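Local coordinates for protein putative Phosphoglycerate mutase (Plasmodium falciparum, PDB 3EOZ) that probably acts as a serine/threonine protein phosphatase of the histidine phosphatase superfamily, with phosphoglycerate mutase activity also assigned to its family, at residues D99-Y108 with D127-Y138. Residues are numbered along the deposited sequence; the frame is centred on the assembly and turned at random.
With PO4 (phosphate ion), chain D.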
# COMPACT_ATOMS: atom_id res chain seq x y z
N ASP B 99 -8.21 -27.97 -9.45
CA ASP B 99 -6.89 -27.71 -10.03
C ASP B 99 -5.88 -27.79 -8.90
O ASP B 99 -5.75 -26.84 -8.13
CB ASP B 99 -6.84 -26.34 -10.71
CG ASP B 99 -5.51 -26.08 -11.41
OD1 ASP B 99 -4.58 -26.89 -11.25
OD2 ASP B 99 -5.39 -25.04 -12.13
N PRO B 100 -5.17 -28.92 -8.79
CA PRO B 100 -4.12 -29.03 -7.77
C PRO B 100 -3.02 -27.97 -7.87
O PRO B 100 -2.32 -27.73 -6.89
CB PRO B 100 -3.54 -30.44 -8.01
CG PRO B 100 -4.06 -30.91 -9.27
CD PRO B 100 -5.33 -30.17 -9.55
N ASN B 101 -2.86 -27.34 -9.04
CA ASN B 101 -1.94 -26.20 -9.20
C ASN B 101 -2.32 -24.95 -8.37
O ASN B 101 -1.44 -24.13 -8.09
CB ASN B 101 -1.79 -25.83 -10.68
CG ASN B 101 -0.94 -26.83 -11.46
OD1 ASN B 101 -0.11 -27.52 -10.88
ND2 ASN B 101 -1.12 -26.85 -12.77
N LEU B 102 -3.59 -24.84 -7.97
CA LEU B 102 -4.07 -23.81 -7.05
C LEU B 102 -3.78 -24.10 -5.57
O LEU B 102 -4.11 -23.30 -4.70
CB LEU B 102 -5.59 -23.60 -7.21
CG LEU B 102 -6.12 -22.90 -8.46
CD1 LEU B 102 -7.61 -22.96 -8.48
CD2 LEU B 102 -5.64 -21.44 -8.57
N ASN B 103 -3.18 -25.25 -5.27
CA ASN B 103 -2.83 -25.60 -3.89
C ASN B 103 -1.89 -24.60 -3.25
O ASN B 103 -0.87 -24.23 -3.83
CB ASN B 103 -2.15 -26.96 -3.82
CG ASN B 103 -3.11 -28.12 -3.99
OD1 ASN B 103 -4.30 -27.94 -4.27
ND2 ASN B 103 -2.60 -29.32 -3.82
N GLU B 104 -2.23 -24.19 -2.03
CA GLU B 104 -1.41 -23.29 -1.22
C GLU B 104 -0.02 -23.81 -0.94
O GLU B 104 0.91 -23.03 -0.75
CB GLU B 104 -2.07 -23.10 0.14
CG GLU B 104 -2.02 -24.38 0.99
CD GLU B 104 -3.10 -24.44 2.02
OE1 GLU B 104 -4.24 -24.02 1.70
OE2 GLU B 104 -2.81 -24.93 3.15
N GLY B 105 0.12 -25.13 -0.86
CA GLY B 105 1.40 -25.74 -0.55
C GLY B 105 1.93 -25.38 0.83
O GLY B 105 1.23 -24.80 1.68
N THR B 106 3.21 -25.69 1.04
CA THR B 106 3.76 -25.81 2.37
C THR B 106 4.59 -24.60 2.81
O THR B 106 5.45 -24.11 2.07
CB THR B 106 4.60 -27.10 2.44
OG1 THR B 106 5.48 -27.17 1.30
CG2 THR B 106 3.67 -28.33 2.48
N PRO B 107 4.37 -24.12 4.04
CA PRO B 107 5.21 -23.05 4.51
C PRO B 107 6.59 -23.61 4.86
O PRO B 107 6.69 -24.74 5.34
CB PRO B 107 4.49 -22.58 5.77
CG PRO B 107 3.85 -23.83 6.32
CD PRO B 107 3.60 -24.75 5.13
N TYR B 108 7.64 -22.85 4.59
CA TYR B 108 9.00 -23.29 4.90
C TYR B 108 9.51 -22.40 6.00
O TYR B 108 9.18 -21.22 6.07
CB TYR B 108 9.91 -23.19 3.68
CG TYR B 108 9.45 -24.00 2.49
CD1 TYR B 108 9.86 -25.33 2.33
CD2 TYR B 108 8.60 -23.46 1.53
CE1 TYR B 108 9.43 -26.09 1.24
CE2 TYR B 108 8.16 -24.21 0.44
CZ TYR B 108 8.58 -25.53 0.30
OH TYR B 108 8.16 -26.27 -0.78
N ASP B 127 6.92 -26.38 -6.37
CA ASP B 127 5.93 -25.41 -5.93
C ASP B 127 5.87 -24.26 -6.93
O ASP B 127 4.79 -23.75 -7.28
CB ASP B 127 6.28 -24.87 -4.54
CG ASP B 127 5.86 -25.79 -3.40
OD1 ASP B 127 5.28 -26.85 -3.67
OD2 ASP B 127 6.09 -25.43 -2.22
N ASN B 128 7.06 -23.89 -7.41
CA ASN B 128 7.21 -22.82 -8.35
C ASN B 128 6.64 -23.13 -9.73
O ASN B 128 5.90 -22.32 -10.29
CB ASN B 128 8.68 -22.46 -8.49
CG ASN B 128 8.89 -20.99 -8.43
OD1 ASN B 128 9.10 -20.35 -9.44
ND2 ASN B 128 8.81 -20.44 -7.23
N LYS B 129 6.96 -24.31 -10.27
CA LYS B 129 6.41 -24.71 -11.56
C LYS B 129 4.88 -24.80 -11.52
O LYS B 129 4.21 -24.47 -12.49
CB LYS B 129 7.01 -26.02 -12.05
N ARG B 130 4.34 -25.20 -10.38
CA ARG B 130 2.90 -25.37 -10.22
C ARG B 130 2.15 -24.05 -10.19
O ARG B 130 1.19 -23.88 -10.93
CB ARG B 130 2.59 -26.13 -8.93
CG ARG B 130 2.81 -27.63 -9.02
CD ARG B 130 2.45 -28.29 -7.70
NE ARG B 130 3.55 -29.12 -7.22
CZ ARG B 130 3.83 -30.37 -7.64
NH1 ARG B 130 4.87 -31.02 -7.13
NH2 ARG B 130 3.08 -30.97 -8.56
N ILE B 131 2.58 -23.14 -9.32
CA ILE B 131 1.96 -21.83 -9.22
C ILE B 131 2.14 -21.01 -10.52
O ILE B 131 1.20 -20.30 -10.97
CB ILE B 131 2.45 -21.06 -7.96
CG1 ILE B 131 1.51 -19.89 -7.64
CG2 ILE B 131 3.87 -20.57 -8.11
CD1 ILE B 131 0.09 -20.32 -7.28
N ASN B 132 3.31 -21.15 -11.15
CA ASN B 132 3.55 -20.54 -12.45
C ASN B 132 2.60 -21.07 -13.53
O ASN B 132 2.13 -20.30 -14.36
CB ASN B 132 4.97 -20.76 -12.94
CG ASN B 132 5.26 -19.99 -14.22
OD1 ASN B 132 5.52 -18.79 -14.18
ND2 ASN B 132 5.19 -20.68 -15.35
N LYS B 133 2.38 -22.38 -13.51
CA LYS B 133 1.45 -23.03 -14.40
C LYS B 133 0.02 -22.52 -14.19
O LYS B 133 -0.67 -22.27 -15.15
CB LYS B 133 1.54 -24.55 -14.21
CG LYS B 133 0.62 -25.37 -15.14
CD LYS B 133 0.80 -24.99 -16.61
CE LYS B 133 0.04 -25.92 -17.56
NZ LYS B 133 -1.42 -25.68 -17.56
N ALA B 134 -0.40 -22.37 -12.94
CA ALA B 134 -1.72 -21.82 -12.65
C ALA B 134 -1.83 -20.37 -13.11
O ALA B 134 -2.86 -19.95 -13.67
CB ALA B 134 -2.03 -21.90 -11.16
N TYR B 135 -0.77 -19.59 -12.87
CA TYR B 135 -0.76 -18.18 -13.25
C TYR B 135 -1.01 -18.05 -14.74
O TYR B 135 -1.82 -17.25 -15.17
CB TYR B 135 0.58 -17.52 -12.87
CG TYR B 135 0.64 -16.07 -13.29
CD1 TYR B 135 -0.13 -15.12 -12.64
CD2 TYR B 135 1.43 -15.67 -14.36
CE1 TYR B 135 -0.10 -13.78 -13.03
CE2 TYR B 135 1.47 -14.33 -14.77
CZ TYR B 135 0.70 -13.40 -14.10
OH TYR B 135 0.72 -12.08 -14.49
N GLU B 136 -0.31 -18.84 -15.54
CA GLU B 136 -0.51 -18.84 -16.99
C GLU B 136 -1.88 -19.37 -17.40
O GLU B 136 -2.46 -18.87 -18.36
CB GLU B 136 0.56 -19.68 -17.66
CG GLU B 136 1.95 -19.10 -17.45
CD GLU B 136 3.03 -19.85 -18.19
OE1 GLU B 136 2.76 -20.95 -18.71
OE2 GLU B 136 4.16 -19.31 -18.27
N THR B 137 -2.37 -20.39 -16.71
CA THR B 137 -3.67 -20.92 -17.01
C THR B 137 -4.70 -19.80 -16.88
O THR B 137 -5.45 -19.54 -17.81
CB THR B 137 -4.06 -22.05 -16.09
OG1 THR B 137 -3.16 -23.14 -16.27
CG2 THR B 137 -5.54 -22.49 -16.35
N TYR B 138 -4.70 -19.12 -15.74
CA TYR B 138 -5.78 -18.21 -15.42
C TYR B 138 -5.52 -16.81 -15.92
O TYR B 138 -6.47 -16.05 -16.14
CB TYR B 138 -6.08 -18.28 -13.92
CG TYR B 138 -6.43 -19.69 -13.48
CD1 TYR B 138 -7.65 -20.27 -13.85
CD2 TYR B 138 -5.54 -20.45 -12.75
CE1 TYR B 138 -7.98 -21.58 -13.47
CE2 TYR B 138 -5.85 -21.75 -12.36
CZ TYR B 138 -7.09 -22.31 -12.73
OH TYR B 138 -7.40 -23.60 -12.35
P PO4 D . 4.14 -11.48 -16.22
O1 PO4 D . 4.98 -10.28 -16.60
O2 PO4 D . 2.67 -11.10 -16.27
O3 PO4 D . 4.41 -12.58 -17.22
O4 PO4 D . 4.59 -11.97 -14.86
O HOH W 1 -3.04 -25.01 -13.73
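Two tyrosine–aspartate hydrogen bonds pin the loop 99-108 to the helix segment 127-138, one toward each end. At one end the Y138 hydroxyl donates to D99 OD2; OH and OD2 are 2.5 Å apart, a very short bond. D99 OD2 lies at the edge of the Y138 ring, near its plane, with the carboxylate plane turned 44° from the ring. At the other end Y108 OH donates to D127 OD2, the two oxygens 2.7 Å apart. Here the hydroxyl comes from above the carboxylate plane, 55° out of it.

Between these bonds N101 lies on the helix. Its CB sits 4.0 Å from A134 CB. With its CG anti to the carbonyl carbon (chi1 -74°), its amide reaches along the helix surface. OD1 rests against R130 CG at 3.5 Å, and ND2 against K133 CG. L102 CD2 packs on Y138 CE2 at 3.8 Å; both side chains also touch V152 of the strand 148-154.

The loop follows strand 95-98, outermost in the mixed sheet within this chain, and leads to the long helix 114-139, so the contact folds the connection back onto the helix in this histidine phosphatase domain.

Further out, one water joins D99 OD2, N101 ND2 and T137 OG1. D99 also makes an Asx turn: its OD1 accepts from N101 N at 2.8 Å, which ties the carboxylate to the 3-10 segment 100-102. T137 CG2 covers one face of the Y138 ring, and Y73 meets that ring edge-to-face. L175 of the second subunit packs on Y108 and D127.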